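PDB 1RWZ: DNA polymerase sliding clamp from Archaeoglobus fulgidus, which probably encircles DNA as a ring of three identical subunits and serves as a moving platform that tethers the replicative polymerase and other proteins during synthesis. Local coordinates for residues L127-M133 and L210-G216. Residues are numbered along the deposited sequence; the frame is centred on the assembly and turned at random.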
ATOM      1  N   LEU A 127      32.503 -23.076  11.596  1.00 31.05           N
ATOM      2  CA  LEU A 127      31.255 -23.264  12.333  1.00 27.81           C
ATOM      3  C   LEU A 127      30.701 -24.684  12.278  1.00 25.66           C
ATOM      4  O   LEU A 127      30.576 -25.279  11.206  1.00 26.23           O
ATOM      5  CB  LEU A 127      30.214 -22.262  11.831  1.00 27.36           C
ATOM      6  CG  LEU A 127      30.707 -20.813  11.904  1.00 27.64           C
ATOM      7  CD1 LEU A 127      29.617 -19.866  11.453  1.00 27.72           C
ATOM      8  CD2 LEU A 127      31.129 -20.487  13.329  1.00 28.15           C
ATOM      9  N   PRO A 128      30.336 -25.235  13.447  1.00 23.25           N
ATOM     10  CA  PRO A 128      29.796 -26.586  13.617  1.00 21.74           C
ATOM     11  C   PRO A 128      28.357 -26.862  13.186  1.00 20.22           C
ATOM     12  O   PRO A 128      28.027 -27.997  12.850  1.00 20.82           O
ATOM     13  CB  PRO A 128      29.994 -26.840  15.106  1.00 22.15           C
ATOM     14  CG  PRO A 128      29.729 -25.493  15.691  1.00 22.25           C
ATOM     15  CD  PRO A 128      30.503 -24.576  14.758  1.00 22.68           C
ATOM     16  N   ALA A 129      27.503 -25.846  13.204  1.00 18.06           N
ATOM     17  CA  ALA A 129      26.102 -26.042  12.839  1.00 15.67           C
ATOM     18  C   ALA A 129      25.745 -25.501  11.462  1.00 15.40           C
ATOM     19  O   ALA A 129      26.110 -24.380  11.111  1.00 14.94           O
ATOM     20  CB  ALA A 129      25.202 -25.405  13.891  1.00 15.37           C
ATOM     21  N   LYS A 130      25.023 -26.306  10.690  1.00 14.60           N
ATOM     22  CA  LYS A 130      24.591 -25.908   9.354  1.00 15.23           C
ATOM     23  C   LYS A 130      23.098 -26.188   9.268  1.00 14.66           C
ATOM     24  O   LYS A 130      22.663 -27.327   9.445  1.00 15.03           O
ATOM     25  CB  LYS A 130      25.329 -26.711   8.282  1.00 16.20           C
ATOM     26  CG  LYS A 130      24.955 -26.293   6.868  1.00 19.48           C
ATOM     27  CD  LYS A 130      25.659 -27.152   5.830  1.00 21.51           C
ATOM     28  CE  LYS A 130      25.193 -26.790   4.428  1.00 23.28           C
ATOM     29  NZ  LYS A 130      25.834 -27.666   3.405  1.00 25.89           N
ATOM     30  N   ILE A 131      22.326 -25.142   8.993  1.00 14.67           N
ATOM     31  CA  ILE A 131      20.877 -25.245   8.917  1.00 14.46           C
ATOM     32  C   ILE A 131      20.385 -24.686   7.588  1.00 14.35           C
ATOM     33  O   ILE A 131      20.701 -23.550   7.242  1.00 14.10           O
ATOM     34  CB  ILE A 131      20.211 -24.431  10.063  1.00 14.43           C
ATOM     35  CG1 ILE A 131      20.786 -24.853  11.419  1.00 14.54           C
ATOM     36  CG2 ILE A 131      18.709 -24.639  10.052  1.00 15.14           C
ATOM     37  CD1 ILE A 131      21.790 -23.865  11.995  1.00 16.13           C
ATOM     38  N   VAL A 132      19.616 -25.480   6.847  1.00 13.77           N
ATOM     39  CA  VAL A 132      19.077 -25.030   5.566  1.00 13.41           C
ATOM     40  C   VAL A 132      17.555 -24.994   5.675  1.00 13.58           C
ATOM     41  O   VAL A 132      16.924 -25.984   6.057  1.00 13.53           O
ATOM     42  CB  VAL A 132      19.501 -25.964   4.407  1.00 14.11           C
ATOM     43  CG1 VAL A 132      18.963 -25.426   3.077  1.00 14.05           C
ATOM     44  CG2 VAL A 132      21.019 -26.058   4.349  1.00 14.32           C
ATOM     45  N   MET A 133      16.974 -23.842   5.353  1.00 13.26           N
ATOM     46  CA  MET A 133      15.530 -23.656   5.450  1.00 14.46           C
ATOM     47  C   MET A 133      15.040 -22.642   4.430  1.00 14.12           C
ATOM     48  O   MET A 133      15.819 -22.101   3.646  1.00 14.61           O
ATOM     49  CB  MET A 133      15.165 -23.163   6.857  1.00 15.14           C
ATOM     50  CG  MET A 133      15.796 -21.816   7.216  1.00 16.61           C
ATOM     51  SD  MET A 133      15.490 -21.306   8.930  1.00 18.76           S
ATOM     52  CE  MET A 133      13.733 -21.095   8.879  1.00 18.38           C
ATOM     53  N   LEU A 210      16.237 -19.836  -0.760  1.00 15.03           N
ATOM     54  CA  LEU A 210      16.906 -20.745   0.162  1.00 14.16           C
ATOM     55  C   LEU A 210      17.819 -19.979   1.110  1.00 13.60           C
ATOM     56  O   LEU A 210      18.440 -18.988   0.726  1.00 13.24           O
ATOM     57  CB  LEU A 210      17.745 -21.771  -0.609  1.00 15.16           C
ATOM     58  CG  LEU A 210      18.213 -22.996   0.180  1.00 15.34           C
ATOM     59  CD1 LEU A 210      17.009 -23.896   0.478  1.00 15.97           C
ATOM     60  CD2 LEU A 210      19.261 -23.768  -0.620  1.00 16.57           C
ATOM     61  N   LEU A 211      17.875 -20.433   2.356  1.00 11.94           N
ATOM     62  CA  LEU A 211      18.750 -19.815   3.348  1.00 11.88           C
ATOM     63  C   LEU A 211      19.549 -20.908   4.027  1.00 11.33           C
ATOM     64  O   LEU A 211      18.985 -21.893   4.498  1.00 11.20           O
ATOM     65  CB  LEU A 211      17.947 -19.056   4.408  1.00 11.46           C
ATOM     66  CG  LEU A 211      18.758 -18.636   5.644  1.00 12.06           C
ATOM     67  CD1 LEU A 211      19.884 -17.670   5.250  1.00 12.56           C
ATOM     68  CD2 LEU A 211      17.834 -17.998   6.653  1.00 13.58           C
ATOM     69  N   THR A 212      20.866 -20.740   4.052  1.00 11.10           N
ATOM     70  CA  THR A 212      21.742 -21.691   4.715  1.00 11.48           C
ATOM     71  C   THR A 212      22.391 -20.904   5.839  1.00 11.67           C
ATOM     72  O   THR A 212      23.040 -19.883   5.597  1.00 11.39           O
ATOM     73  CB  THR A 212      22.842 -22.214   3.779  1.00 12.11           C
ATOM     74  OG1 THR A 212      22.238 -22.928   2.692  1.00 13.32           O
ATOM     75  CG2 THR A 212      23.798 -23.149   4.538  1.00 13.94           C
ATOM     76  N   ILE A 213      22.198 -21.374   7.062  1.00 11.01           N
ATOM     77  CA  ILE A 213      22.766 -20.710   8.228  1.00 12.07           C
ATOM     78  C   ILE A 213      23.960 -21.504   8.733  1.00 12.19           C
ATOM     79  O   ILE A 213      23.859 -22.714   8.922  1.00 13.01           O
ATOM     80  CB  ILE A 213      21.742 -20.636   9.378  1.00 12.32           C
ATOM     81  CG1 ILE A 213      20.467 -19.937   8.903  1.00 12.75           C
ATOM     82  CG2 ILE A 213      22.361 -19.912  10.582  1.00 12.17           C
ATOM     83  CD1 ILE A 213      19.329 -19.993   9.914  1.00 13.86           C
ATOM     84  N   HIS A 214      25.087 -20.824   8.933  1.00 12.34           N
ATOM     85  CA  HIS A 214      26.292 -21.454   9.480  1.00 13.01           C
ATOM     86  C   HIS A 214      26.399 -20.809  10.860  1.00 12.91           C
ATOM     87  O   HIS A 214      26.559 -19.594  10.974  1.00 12.67           O
ATOM     88  CB  HIS A 214      27.508 -21.123   8.615  1.00 14.55           C
ATOM     89  CG  HIS A 214      27.417 -21.668   7.223  1.00 17.27           C
ATOM     90  ND1 HIS A 214      27.690 -22.984   6.917  1.00 18.95           N
ATOM     91  CD2 HIS A 214      27.048 -21.082   6.061  1.00 18.46           C
ATOM     92  CE1 HIS A 214      27.494 -23.185   5.627  1.00 19.08           C
ATOM     93  NE2 HIS A 214      27.102 -22.046   5.083  1.00 18.22           N
ATOM     94  N   LEU A 215      26.305 -21.627  11.904  1.00 13.32           N
ATOM     95  CA  LEU A 215      26.295 -21.122  13.269  1.00 13.75           C
ATOM     96  C   LEU A 215      27.306 -21.741  14.227  1.00 14.31           C
ATOM     97  O   LEU A 215      27.542 -22.950  14.208  1.00 14.84           O
ATOM     98  CB  LEU A 215      24.888 -21.317  13.843  1.00 13.64           C
ATOM     99  CG  LEU A 215      24.517 -20.848  15.252  1.00 13.85           C
ATOM    100  CD1 LEU A 215      24.471 -19.327  15.297  1.00 12.88           C
ATOM    101  CD2 LEU A 215      23.150 -21.415  15.624  1.00 13.54           C
ATOM    102  N   GLY A 216      27.873 -20.892  15.080  1.00 14.47           N
ATOM    103  CA  GLY A 216      28.830 -21.339  16.079  1.00 15.16           C
ATOM    104  C   GLY A 216      28.418 -20.768  17.429  1.00 16.11           C
ATOM    105  O   GLY A 216      27.296 -20.283  17.584  1.00 16.34           O
TER
HETATM  106  O   HOH W   1      28.382 -24.767   9.060  1.00 36.36           O
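Leu127 reaches across to Gly216 where two antiparallel strands of the C-terminal clamp domain, 129-134 and 210-215, begin to pair within the long sheet of the PCNA fold. Its CD2 lies 3.7 Å from Gly216 CA, and CG, anti to the carbonyl carbon (chi1 -55°), sends CD1 alongside the His214 backbone. Pro128 sets ring atom CD against Leu215 O. That oxygen accepts a hydrogen bond from Ala129 N, and Ala129 O one from Leu215 N (2.9 Å), starting a ladder that Ile131 with Ile213 and Met133 with Leu211 continue, two bonds a pair. Lys130 projects in extended form from the face opposite Ala129, passing Thr212 CG2 with CE 3.9 Å away, and its NZ makes a long, weak ion pair with Glu183. Ile131 lays CB against Ile213 CB on the face shared with Ala129 and Met133, while Val132, beside Thr212 on the Lys130 face, touches Leu210 CD1 through CG1 (3.6 Å). Met133 CG sits between its backbone N and carbonyl carbon (chi1 61°), and with chi2 extended SD comes to 4.2 Å from Ile213 CD1; helix 135-146 covers both through Phe138. Back near the start of the ladder, one water donates to Leu127 O and Ala129 O and meets the His214 ring in its plane, 2.9 Å from ND1.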